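Local coordinates for uncharacterized protein (Staphylococcus aureus subsp. aureus, PDB 4H0A) that is of unknown function but joins a CAP-associated N-terminal region to a region of the cysteine-rich secretory protein (CAP) family, at residues 78-83 with 206-211; 165-170 with 214-219; 61-66 with 71-76. One frame throughout, in Å; residues are numbered along the deposited sequence. Where two conformers were deposited one is given.

From the N terminus, contact 3 comes first. It closes a short beta hairpin at the edge of the large antiparallel sheet, between strands 61-65 and 69-76. Contact 1 opens on the next strand, 79-86, and closes far along the chain on helix 201-219. Contact 2 opens inside that span, on strand 166-172, and closes about two turns further along the same helix, so contacts 1 and 2 cross. Contact 3 lies in series before both. Contacts 1 and 2 join the sheet of the CAP-associated N-terminal region to helix 201-219, part of which falls in the CAP family region. Contact 3 builds the sheet's edge and reaches the helix through Arg61, salt-bridged to Glu211 of contact 1.

Contact 1. Residues 78-83 with 206-211; sequences NSYYIV and LISLYE. With EDO (1,2-ethanediol), chain E.
Tyr80 reaches from strand 79-86 to helix 201-219 and gives its phenol hydrogen to Glu211. The bond from Tyr80 OH to Glu211 OE1 is short, 2.6 Å. It meets the oxygen on its anti side, 22° out of the carboxylate plane. The oxygen sits at the edge of the ring, and ring and carboxylate stand nearly upright to each other, their planes 80° apart. Tyr80 CG lies opposite the backbone N (chi1 -177°), which carries the ring out from the strand to the helix. Glu211 also packs its CB against the hydroxyl, with CB 3.4 Å from Tyr80 OH.

This is the close part of the contact. Towards Ser208 it is slack: Ile82 CD1 only comes within 4.3 Å of Ser208 OG. That hydroxyl is instead bonded to Arg61 and to the Asn204 carbonyl. Behind the strand, Ser79 OG is hydrogen-bonded to Asp76 and has a long, weak bond of 3.3 Å from O2 of an ethanediol, which probably came from the crystallisation liquor.

Glu211 is partly exposed, yet its carboxylate is well supplied. OE1 takes Arg61 as well as Tyr80, and OE2 takes Lys75. Two cations and a phenol on one carboxylate would probably keep it ionised, so the sheet and the helix are joined here by charge as well as by packing.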
loop_
_atom_site.group_PDB
_atom_site.type_symbol
_atom_site.label_atom_id
_atom_site.label_comp_id
_atom_site.label_asym_id
_atom_site.label_seq_id
_atom_site.Cartn_x
_atom_site.Cartn_y
_atom_site.Cartn_z
ATOM N N ASN A 78 -13.304 10.053 -7.937
ATOM C CA ASN A 78 -13.246 8.809 -8.704
ATOM C C ASN A 78 -11.844 8.235 -8.914
ATOM O O ASN A 78 -11.727 7.194 -9.570
ATOM C CB ASN A 78 -13.882 9.024 -10.071
ATOM C CG ASN A 78 -15.278 9.593 -9.981
ATOM O OD1 ASN A 78 -16.121 9.097 -9.222
ATOM N ND2 ASN A 78 -15.552 10.660 -10.725
ATOM N N SER A 79 -10.798 8.842 -8.351
ATOM C CA SER A 79 -9.460 8.310 -8.566
ATOM C C SER A 79 -8.532 8.627 -7.416
ATOM O O SER A 79 -8.749 9.591 -6.679
ATOM C CB SER A 79 -8.878 8.879 -9.853
ATOM O OG SER A 79 -8.791 10.294 -9.788
ATOM N N TYR A 80 -7.493 7.798 -7.271
ATOM C CA TYR A 80 -6.490 7.966 -6.236
ATOM C C TYR A 80 -5.161 7.479 -6.766
ATOM O O TYR A 80 -5.067 6.317 -7.168
ATOM C CB TYR A 80 -6.911 7.193 -4.978
ATOM C CG TYR A 80 -5.938 7.381 -3.837
ATOM C CD1 TYR A 80 -6.000 8.508 -3.021
ATOM C CD2 TYR A 80 -4.895 6.482 -3.628
ATOM C CE1 TYR A 80 -5.064 8.726 -2.015
ATOM C CE2 TYR A 80 -3.962 6.681 -2.610
ATOM C CZ TYR A 80 -4.048 7.807 -1.808
ATOM O OH TYR A 80 -3.143 7.978 -0.788
ATOM N N TYR A 81 -4.137 8.350 -6.784
ATOM C CA TYR A 81 -2.808 7.997 -7.274
ATOM C C TYR A 81 -1.710 8.383 -6.296
ATOM O O TYR A 81 -1.708 9.525 -5.825
ATOM C CB TYR A 81 -2.514 8.729 -8.596
ATOM C CG TYR A 81 -3.585 8.613 -9.651
ATOM C CD1 TYR A 81 -3.675 7.483 -10.460
ATOM C CD2 TYR A 81 -4.463 9.662 -9.898
ATOM C CE1 TYR A 81 -4.624 7.397 -11.475
ATOM C CE2 TYR A 81 -5.407 9.589 -10.919
ATOM C CZ TYR A 81 -5.486 8.452 -11.704
ATOM O OH TYR A 81 -6.399 8.362 -12.734
ATOM N N ILE A 82 -0.775 7.466 -6.018
ATOM C CA ILE A 82 0.460 7.756 -5.289
ATOM C C ILE A 82 1.535 7.588 -6.341
ATOM O O ILE A 82 1.787 6.461 -6.785
ATOM C CB ILE A 82 0.748 6.919 -4.016
ATOM C CG1 ILE A 82 -0.401 7.036 -2.998
ATOM C CG2 ILE A 82 2.105 7.393 -3.391
ATOM C CD1 ILE A 82 -0.323 5.994 -1.850
ATOM N N VAL A 83 2.129 8.704 -6.776
ATOM C CA VAL A 83 3.135 8.721 -7.836
ATOM C C VAL A 83 4.505 8.949 -7.216
ATOM O O VAL A 83 4.706 9.999 -6.619
ATOM C CB VAL A 83 2.780 9.835 -8.859
ATOM C CG1 VAL A 83 3.805 9.892 -9.987
ATOM C CG2 VAL A 83 1.357 9.647 -9.405
ATOM N N LEU A 206 1.423 7.788 7.497
ATOM C CA LEU A 206 0.196 7.676 8.289
ATOM C C LEU A 206 -0.991 8.237 7.488
ATOM O O LEU A 206 -2.059 7.625 7.480
ATOM C CB LEU A 206 0.334 8.418 9.641
ATOM C CG LEU A 206 -0.932 8.495 10.508
ATOM C CD1 LEU A 206 -1.475 7.085 10.819
ATOM C CD2 LEU A 206 -0.660 9.257 11.791
ATOM N N ILE A 207 -0.805 9.391 6.801
ATOM C CA ILE A 207 -1.877 9.977 5.982
ATOM C C ILE A 207 -2.209 9.021 4.830
ATOM O O ILE A 207 -3.382 8.829 4.532
ATOM C CB ILE A 207 -1.519 11.405 5.471
ATOM C CG1 ILE A 207 -1.461 12.386 6.662
ATOM C CG2 ILE A 207 -2.570 11.898 4.440
ATOM C CD1 ILE A 207 -0.576 13.587 6.418
ATOM N N SER A 208 -1.196 8.433 4.183
ATOM C CA SER A 208 -1.445 7.450 3.109
ATOM C C SER A 208 -2.169 6.211 3.644
ATOM O O SER A 208 -3.037 5.676 2.956
ATOM C CB SER A 208 -0.137 7.018 2.465
ATOM O OG SER A 208 0.432 8.112 1.772
ATOM N N LEU A 209 -1.825 5.765 4.878
ATOM C CA LEU A 209 -2.493 4.629 5.521
ATOM C C LEU A 209 -3.994 4.930 5.651
ATOM O O LEU A 209 -4.809 4.092 5.302
ATOM C CB LEU A 209 -1.871 4.328 6.903
ATOM C CG LEU A 209 -2.558 3.225 7.743
ATOM C CD1 LEU A 209 -2.372 1.865 7.098
ATOM C CD2 LEU A 209 -2.019 3.217 9.160
ATOM N N TYR A 210 -4.354 6.135 6.118
ATOM C CA TYR A 210 -5.762 6.538 6.232
ATOM C C TYR A 210 -6.441 6.568 4.877
ATOM O O TYR A 210 -7.558 6.069 4.723
ATOM C CB TYR A 210 -5.890 7.952 6.852
ATOM C CG TYR A 210 -5.427 8.126 8.285
ATOM C CD1 TYR A 210 -5.697 7.160 9.255
ATOM C CD2 TYR A 210 -4.855 9.324 8.707
ATOM C CE1 TYR A 210 -5.352 7.355 10.592
ATOM C CE2 TYR A 210 -4.538 9.545 10.049
ATOM C CZ TYR A 210 -4.792 8.558 10.990
ATOM O OH TYR A 210 -4.430 8.729 12.309
ATOM N N GLU A 211 -5.783 7.200 3.896
ATOM C CA GLU A 211 -6.357 7.360 2.554
ATOM C C GLU A 211 -6.554 6.029 1.847
ATOM O O GLU A 211 -7.618 5.813 1.287
ATOM C CB GLU A 211 -5.465 8.253 1.685
ATOM C CG GLU A 211 -5.517 9.713 2.097
ATOM C CD GLU A 211 -4.527 10.607 1.379
ATOM O OE1 GLU A 211 -3.598 10.089 0.719
ATOM O OE2 GLU A 211 -4.698 11.844 1.468
HETATM C C1 EDO E . -7.120 14.708 -10.217
HETATM O O1 EDO E . -6.569 15.205 -9.019
HETATM C C2 EDO E . -6.681 13.251 -10.408
HETATM O O2 EDO E . -7.376 12.728 -11.527
#

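Contact 2. Residues 165-170 with 214-219; sequences KVLSVR and NEMRKL. With EDO (1,2-ethanediol), chain C.
A classic beta bulge in strand 166-172, where Leu167 and Ser168 both face Tyr158 of the neighbouring strand 153-159, meets Met216 and Leu219 on helix 201-219. The short segments run 140° apart in direction, and their axes approach to 9.6 Å. No hydrogen bond links them, and the joint is made by apolar side chains and one carbonyl oxygen.

Leu219 makes the nearest approach. Its CD1 methyl comes 3.3 Å from Leu167 O, a close fit of a methyl against a carbonyl oxygen. The same methyl lies 4.1 Å from Leu167 CD2, and the two leucine side chains cross at a slant. Leu167 O is not left to the methyl alone, since it also accepts a hydrogen bond from Thr96 OG1.

Met216, present as selenomethionine, folds back towards the strand. Bends at chi2 (-63°) and chi3 (98°) turn the selenium and the terminal methyl onto the bulge. SE lies 4.1 Å from Leu167 CB. The methyl CE is 4.0 Å from Leu167 O and 4.4 Å from Ser168 CB.

Within the helix, and away from this strand, Lys218 NZ makes a 2.9 Å salt bridge with Glu215 OE2, approaching from above the carboxylate plane. Glu215 packs on Tyr80 instead. Further up the strand, Arg170 NH1 donates a 3.0 Å bond to O1 of an ethanediol, probably from the crystallisation liquor, which lies at the guanidinium edge. Arg170 NH1 also forms a salt bridge with Asp281, and NE a hydrogen bond with Gln156.

Around the contact, Met216 packs on Tyr94 and Thr96 of strand 89-96 and on Ile286 of helix 282-290. Leu167 touches Met290 of that helix, so the bulge lies where two helices meet the sheet.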
loop_
_atom_site.group_PDB
_atom_site.type_symbol
_atom_site.label_atom_id
_atom_site.label_comp_id
_atom_site.label_asym_id
_atom_site.label_seq_id
_atom_site.Cartn_x
_atom_site.Cartn_y
_atom_site.Cartn_z
ATOM N N LYS A 165 -11.341 -10.117 -6.967
ATOM C CA LYS A 165 -11.401 -9.030 -7.940
ATOM C C LYS A 165 -10.217 -8.094 -7.759
ATOM O O LYS A 165 -9.731 -7.956 -6.640
ATOM C CB LYS A 165 -12.713 -8.248 -7.786
ATOM C CG LYS A 165 -13.945 -9.065 -8.136
ATOM C CD LYS A 165 -15.212 -8.222 -8.074
ATOM C CE LYS A 165 -16.427 -8.989 -8.547
ATOM N NZ LYS A 165 -17.600 -8.097 -8.745
ATOM N N VAL A 166 -9.787 -7.418 -8.845
ATOM C CA VAL A 166 -8.674 -6.471 -8.806
ATOM C C VAL A 166 -9.090 -5.224 -7.997
ATOM O O VAL A 166 -10.105 -4.590 -8.307
ATOM C CB VAL A 166 -8.186 -6.082 -10.225
ATOM C CG1 VAL A 166 -7.141 -4.954 -10.161
ATOM C CG2 VAL A 166 -7.626 -7.297 -10.954
ATOM N N LEU A 167 -8.303 -4.897 -6.960
ATOM C CA LEU A 167 -8.556 -3.759 -6.076
ATOM C C LEU A 167 -7.770 -2.536 -6.485
ATOM O O LEU A 167 -8.252 -1.407 -6.369
ATOM C CB LEU A 167 -8.156 -4.125 -4.640
ATOM C CG LEU A 167 -8.896 -5.306 -4.012
ATOM C CD1 LEU A 167 -8.166 -5.786 -2.776
ATOM C CD2 LEU A 167 -10.344 -4.939 -3.696
ATOM N N SER A 168 -6.522 -2.752 -6.887
ATOM C CA SER A 168 -5.612 -1.668 -7.221
ATOM C C SER A 168 -4.450 -2.217 -8.031
ATOM O O SER A 168 -4.252 -3.434 -8.074
ATOM C CB SER A 168 -5.106 -1.023 -5.928
ATOM O OG SER A 168 -4.542 -1.981 -5.047
ATOM N N VAL A 169 -3.716 -1.341 -8.711
ATOM C CA VAL A 169 -2.543 -1.744 -9.494
ATOM C C VAL A 169 -1.424 -0.765 -9.228
ATOM O O VAL A 169 -1.671 0.442 -9.167
ATOM C CB VAL A 169 -2.831 -1.829 -11.016
ATOM C CG1 VAL A 169 -1.580 -2.266 -11.789
ATOM C CG2 VAL A 169 -4.008 -2.759 -11.308
ATOM N N ARG A 170 -0.193 -1.267 -9.091
ATOM C CA ARG A 170 0.974 -0.409 -8.979
ATOM C C ARG A 170 1.888 -0.729 -10.129
ATOM O O ARG A 170 2.370 -1.859 -10.208
ATOM C CB ARG A 170 1.722 -0.549 -7.640
ATOM C CG ARG A 170 3.072 0.212 -7.641
ATOM C CD ARG A 170 3.536 0.571 -6.251
ATOM N NE ARG A 170 3.831 -0.620 -5.456
ATOM C CZ ARG A 170 4.030 -0.618 -4.142
ATOM N NH1 ARG A 170 3.997 0.523 -3.457
ATOM N NH2 ARG A 170 4.279 -1.751 -3.502
ATOM N N ASN A 214 -9.440 4.088 3.322
ATOM C CA ASN A 214 -10.728 4.604 2.868
ATOM C C ASN A 214 -10.970 4.288 1.381
ATOM O O ASN A 214 -12.116 4.057 1.022
ATOM C CB ASN A 214 -10.874 6.106 3.178
ATOM C CG ASN A 214 -11.258 6.355 4.628
ATOM O OD1 ASN A 214 -11.828 5.484 5.304
ATOM N ND2 ASN A 214 -10.972 7.547 5.153
ATOM N N GLU A 215 -9.927 4.207 0.539
ATOM C CA GLU A 215 -10.120 3.788 -0.862
ATOM C C GLU A 215 -10.604 2.344 -0.922
ATOM O O GLU A 215 -11.505 2.042 -1.704
ATOM C CB GLU A 215 -8.818 3.921 -1.680
ATOM C CG GLU A 215 -8.403 5.355 -1.961
ATOM C CD GLU A 215 -9.433 6.190 -2.696
ATOM O OE1 GLU A 215 -10.053 5.676 -3.656
ATOM O OE2 GLU A 215 -9.637 7.356 -2.292
HETATM N N MSE A 216 -10.053 1.464 -0.063
HETATM C CA MSE A 216 -10.468 0.055 -0.007
HETATM C C MSE A 216 -11.909 -0.041 0.471
HETATM O O MSE A 216 -12.695 -0.805 -0.096
HETATM C CB MSE A 216 -9.534 -0.756 0.907
HETATM C CG MSE A 216 -8.098 -0.857 0.393
HETATM SE SE MSE A 216 -7.953 -1.788 -1.298
HETATM C CE MSE A 216 -7.874 -0.164 -2.559
ATOM N N ARG A 217 -12.275 0.768 1.479
ATOM C CA ARG A 217 -13.658 0.810 1.966
ATOM C C ARG A 217 -14.615 1.309 0.867
ATOM O O ARG A 217 -15.696 0.735 0.703
ATOM C CB ARG A 217 -13.758 1.711 3.213
ATOM C CG ARG A 217 -13.141 1.080 4.460
ATOM C CD ARG A 217 -13.271 1.999 5.653
ATOM N NE ARG A 217 -14.671 2.172 6.056
ATOM C CZ ARG A 217 -15.365 1.334 6.828
ATOM N NH1 ARG A 217 -14.799 0.226 7.301
ATOM N NH2 ARG A 217 -16.632 1.595 7.128
ATOM N N LYS A 218 -14.222 2.365 0.111
ATOM C CA LYS A 218 -15.070 2.905 -0.969
ATOM C C LYS A 218 -15.315 1.865 -2.070
ATOM O O LYS A 218 -16.429 1.809 -2.580
ATOM C CB LYS A 218 -14.486 4.195 -1.582
ATOM C CG LYS A 218 -14.755 5.439 -0.735
ATOM C CD LYS A 218 -14.275 6.732 -1.399
ATOM C CE LYS A 218 -12.769 6.833 -1.512
ATOM N NZ LYS A 218 -12.346 8.196 -1.939
ATOM N N LEU A 219 -14.325 1.002 -2.405
ATOM C CA LEU A 219 -14.550 -0.038 -3.424
ATOM C C LEU A 219 -15.641 -1.030 -3.015
ATOM O O LEU A 219 -16.308 -1.578 -3.897
ATOM C CB LEU A 219 -13.270 -0.834 -3.729
ATOM C CG LEU A 219 -12.164 -0.092 -4.455
ATOM C CD1 LEU A 219 -10.923 -0.958 -4.543
ATOM C CD2 LEU A 219 -12.605 0.334 -5.848
HETATM C C1 EDO C . 3.530 3.905 -2.821
HETATM O O1 EDO C . 3.332 3.345 -4.107
HETATM C C2 EDO C . 4.989 4.432 -2.841
HETATM O O2 EDO C . 5.339 4.971 -1.588
#

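Contact 3. Residues 61-66 with 71-76; sequences RVYPFR and NYVFKD. With EDO (1,2-ethanediol), chain E; EDO (1,2-ethanediol), chain C.
Asn71 and Tyr63 face each other across the two strands and share two backbone bonds. Asn71 N to Tyr63 O is 2.8 Å and nearly straight, at 173°. Tyr63 N to Asn71 O is 3.0 Å. In the conformer of Tyr63 given, one of two deposited, Asn71 CB sits over the ring face, 3.7 Å from its centroid, as a CH-pi contact. Asn71 OD1 comes 3.1 Å from Phe65 CE1, with the amide and that ring inclined to each other.

On the opposite face of the sheet, Val62 covers Tyr72. Val62 CG1 lies 3.9 Å from the ring centroid and only 15° off the normal, while CG2 presses on the ring carbon CD2. The first torsion of Val62 (179°) places CG1 opposite the backbone N and above the ring. Val62 and Tyr72 are a non-hydrogen-bonded pair of this antiparallel beta hairpin, whose strand 61-65 is an outermost strand of the large sheet.

Back beside Tyr63, Arg61 lies alongside Val73. Val73 CG2 lies over a face of the guanidinium group, 3.6 Å from Arg61 NH2, and Tyr63 CE1 also lies over a face of it.

The next shell fixes the polar ends. Besides its bridge to Glu211, Arg61 bonds through NH1 to Asn204 OD1. Asn71 OD1 takes the Ser84 hydroxyl. Asn71 ND2 donates a 2.9 Å bond to O2 of an ethanediol, whose other oxygen is bonded by Arg170.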
loop_
_atom_site.group_PDB
_atom_site.type_symbol
_atom_site.label_atom_id
_atom_site.label_comp_id
_atom_site.label_asym_id
_atom_site.label_seq_id
_atom_site.Cartn_x
_atom_site.Cartn_y
_atom_site.Cartn_z
ATOM N N ARG A 61 -0.521 16.590 -2.245
ATOM C CA ARG A 61 0.516 16.392 -1.248
ATOM C C ARG A 61 1.812 16.002 -1.958
ATOM O O ARG A 61 1.745 15.173 -2.867
ATOM C CB ARG A 61 0.004 15.216 -0.365
ATOM C CG ARG A 61 0.571 15.086 0.994
ATOM C CD ARG A 61 -0.301 14.293 1.947
ATOM N NE ARG A 61 -0.767 12.986 1.447
ATOM C CZ ARG A 61 -0.285 11.787 1.777
ATOM N NH1 ARG A 61 0.775 11.679 2.567
ATOM N NH2 ARG A 61 -0.859 10.682 1.309
ATOM N N VAL A 62 2.967 16.579 -1.578
ATOM C CA VAL A 62 4.279 16.203 -2.139
ATOM C C VAL A 62 5.225 16.065 -0.976
ATOM O O VAL A 62 5.301 16.992 -0.175
ATOM C CB VAL A 62 4.831 17.207 -3.177
ATOM C CG1 VAL A 62 6.212 16.774 -3.696
ATOM C CG2 VAL A 62 3.842 17.401 -4.331
ATOM N N TYR A 63 5.943 14.932 -0.867
ATOM C CA TYR A 63 6.835 14.703 0.266
ATOM C C TYR A 63 7.979 13.754 -0.067
ATOM O O TYR A 63 7.808 12.821 -0.853
ATOM C CB TYR A 63 6.041 14.115 1.449
ATOM C CG TYR A 63 5.189 12.920 1.081
ATOM C CD1 TYR A 63 3.921 13.086 0.538
ATOM C CD2 TYR A 63 5.646 11.621 1.282
ATOM C CE1 TYR A 63 3.135 11.992 0.183
ATOM C CE2 TYR A 63 4.861 10.518 0.952
ATOM C CZ TYR A 63 3.605 10.706 0.395
ATOM O OH TYR A 63 2.842 9.607 0.055
ATOM N N PRO A 64 9.129 13.928 0.597
ATOM C CA PRO A 64 10.235 12.996 0.369
ATOM C C PRO A 64 10.073 11.716 1.178
ATOM O O PRO A 64 9.429 11.707 2.225
ATOM C CB PRO A 64 11.451 13.778 0.876
ATOM C CG PRO A 64 10.903 14.630 1.981
ATOM C CD PRO A 64 9.495 14.976 1.587
ATOM N N PHE A 65 10.724 10.651 0.735
ATOM C CA PHE A 65 10.866 9.454 1.555
ATOM C C PHE A 65 12.314 8.940 1.370
ATOM O O PHE A 65 13.093 9.585 0.658
ATOM C CB PHE A 65 9.766 8.428 1.324
ATOM C CG PHE A 65 9.686 7.759 -0.013
ATOM C CD1 PHE A 65 8.929 8.311 -1.031
ATOM C CD2 PHE A 65 10.171 6.467 -0.186
ATOM C CE1 PHE A 65 8.753 7.632 -2.231
ATOM C CE2 PHE A 65 9.989 5.791 -1.388
ATOM C CZ PHE A 65 9.258 6.367 -2.394
ATOM N N ARG A 66 12.723 7.922 2.140
ATOM C CA ARG A 66 14.118 7.430 2.131
ATOM C C ARG A 66 14.642 7.074 0.731
ATOM O O ARG A 66 13.880 6.746 -0.165
ATOM C CB ARG A 66 14.304 6.195 3.053
ATOM C CG ARG A 66 13.244 5.108 2.864
ATOM C CD ARG A 66 13.728 3.693 3.107
ATOM N NE ARG A 66 14.003 3.422 4.519
ATOM C CZ ARG A 66 14.012 2.214 5.086
ATOM N NH1 ARG A 66 13.740 1.127 4.366
ATOM N NH2 ARG A 66 14.278 2.083 6.380
ATOM N N ASN A 71 7.184 11.506 -3.276
ATOM C CA ASN A 71 5.840 11.032 -3.604
ATOM C C ASN A 71 4.923 12.198 -3.879
ATOM O O ASN A 71 5.013 13.216 -3.202
ATOM C CB ASN A 71 5.266 10.168 -2.479
ATOM C CG ASN A 71 5.520 8.686 -2.646
ATOM O OD1 ASN A 71 6.079 8.246 -3.635
ATOM N ND2 ASN A 71 5.136 7.885 -1.686
ATOM N N TYR A 72 4.067 12.059 -4.904
ATOM C CA TYR A 72 3.054 13.039 -5.295
ATOM C C TYR A 72 1.731 12.356 -5.166
ATOM O O TYR A 72 1.570 11.280 -5.748
ATOM C CB TYR A 72 3.259 13.508 -6.749
ATOM C CG TYR A 72 4.489 14.348 -6.971
ATOM C CD1 TYR A 72 5.759 13.781 -6.942
ATOM C CD2 TYR A 72 4.384 15.702 -7.286
ATOM C CE1 TYR A 72 6.901 14.559 -7.120
ATOM C CE2 TYR A 72 5.518 16.484 -7.494
ATOM C CZ TYR A 72 6.775 15.909 -7.392
ATOM O OH TYR A 72 7.895 16.662 -7.608
ATOM N N VAL A 73 0.777 12.941 -4.439
ATOM C CA VAL A 73 -0.524 12.299 -4.321
ATOM C C VAL A 73 -1.518 13.127 -5.100
ATOM O O VAL A 73 -1.599 14.339 -4.895
ATOM C CB VAL A 73 -0.943 12.101 -2.849
ATOM C CG1 VAL A 73 -2.314 11.419 -2.747
ATOM C CG2 VAL A 73 0.122 11.298 -2.105
ATOM N N PHE A 74 -2.272 12.479 -6.004
ATOM C CA PHE A 74 -3.320 13.127 -6.784
ATOM C C PHE A 74 -4.610 12.404 -6.499
ATOM O O PHE A 74 -4.661 11.186 -6.666
ATOM C CB PHE A 74 -3.019 13.071 -8.287
ATOM C CG PHE A 74 -1.761 13.751 -8.731
ATOM C CD1 PHE A 74 -0.556 13.056 -8.779
ATOM C CD2 PHE A 74 -1.783 15.069 -9.171
ATOM C CE1 PHE A 74 0.602 13.675 -9.240
ATOM C CE2 PHE A 74 -0.625 15.681 -9.641
ATOM C CZ PHE A 74 0.560 14.983 -9.672
ATOM N N LYS A 75 -5.651 13.113 -6.081
ATOM C CA LYS A 75 -6.895 12.406 -5.807
ATOM C C LYS A 75 -8.114 13.250 -6.042
ATOM O O LYS A 75 -8.073 14.473 -5.964
ATOM C CB LYS A 75 -6.908 11.893 -4.367
ATOM C CG LYS A 75 -6.701 12.952 -3.318
ATOM C CD LYS A 75 -6.807 12.400 -1.914
ATOM C CE LYS A 75 -6.906 13.526 -0.906
ATOM N NZ LYS A 75 -7.176 13.024 0.462
ATOM N N ASP A 76 -9.217 12.564 -6.314
ATOM C CA ASP A 76 -10.518 13.183 -6.485
ATOM C C ASP A 76 -11.567 12.111 -6.159
ATOM O O ASP A 76 -11.203 11.011 -5.744
ATOM C CB ASP A 76 -10.662 13.804 -7.893
ATOM C CG ASP A 76 -10.701 12.858 -9.079
ATOM O OD1 ASP A 76 -10.953 11.652 -8.876
ATOM O OD2 ASP A 76 -10.521 13.334 -10.220
HETATM C C1 EDO E . -7.120 14.708 -10.217
HETATM O O1 EDO E . -6.569 15.205 -9.019
HETATM C C2 EDO E . -6.681 13.251 -10.408
HETATM O O2 EDO E . -7.376 12.728 -11.527
HETATM C C1 EDO C . 3.530 3.905 -2.821
HETATM O O1 EDO C . 3.332 3.345 -4.107
HETATM C C2 EDO C . 4.989 4.432 -2.841
HETATM O O2 EDO C . 5.339 4.971 -1.588
#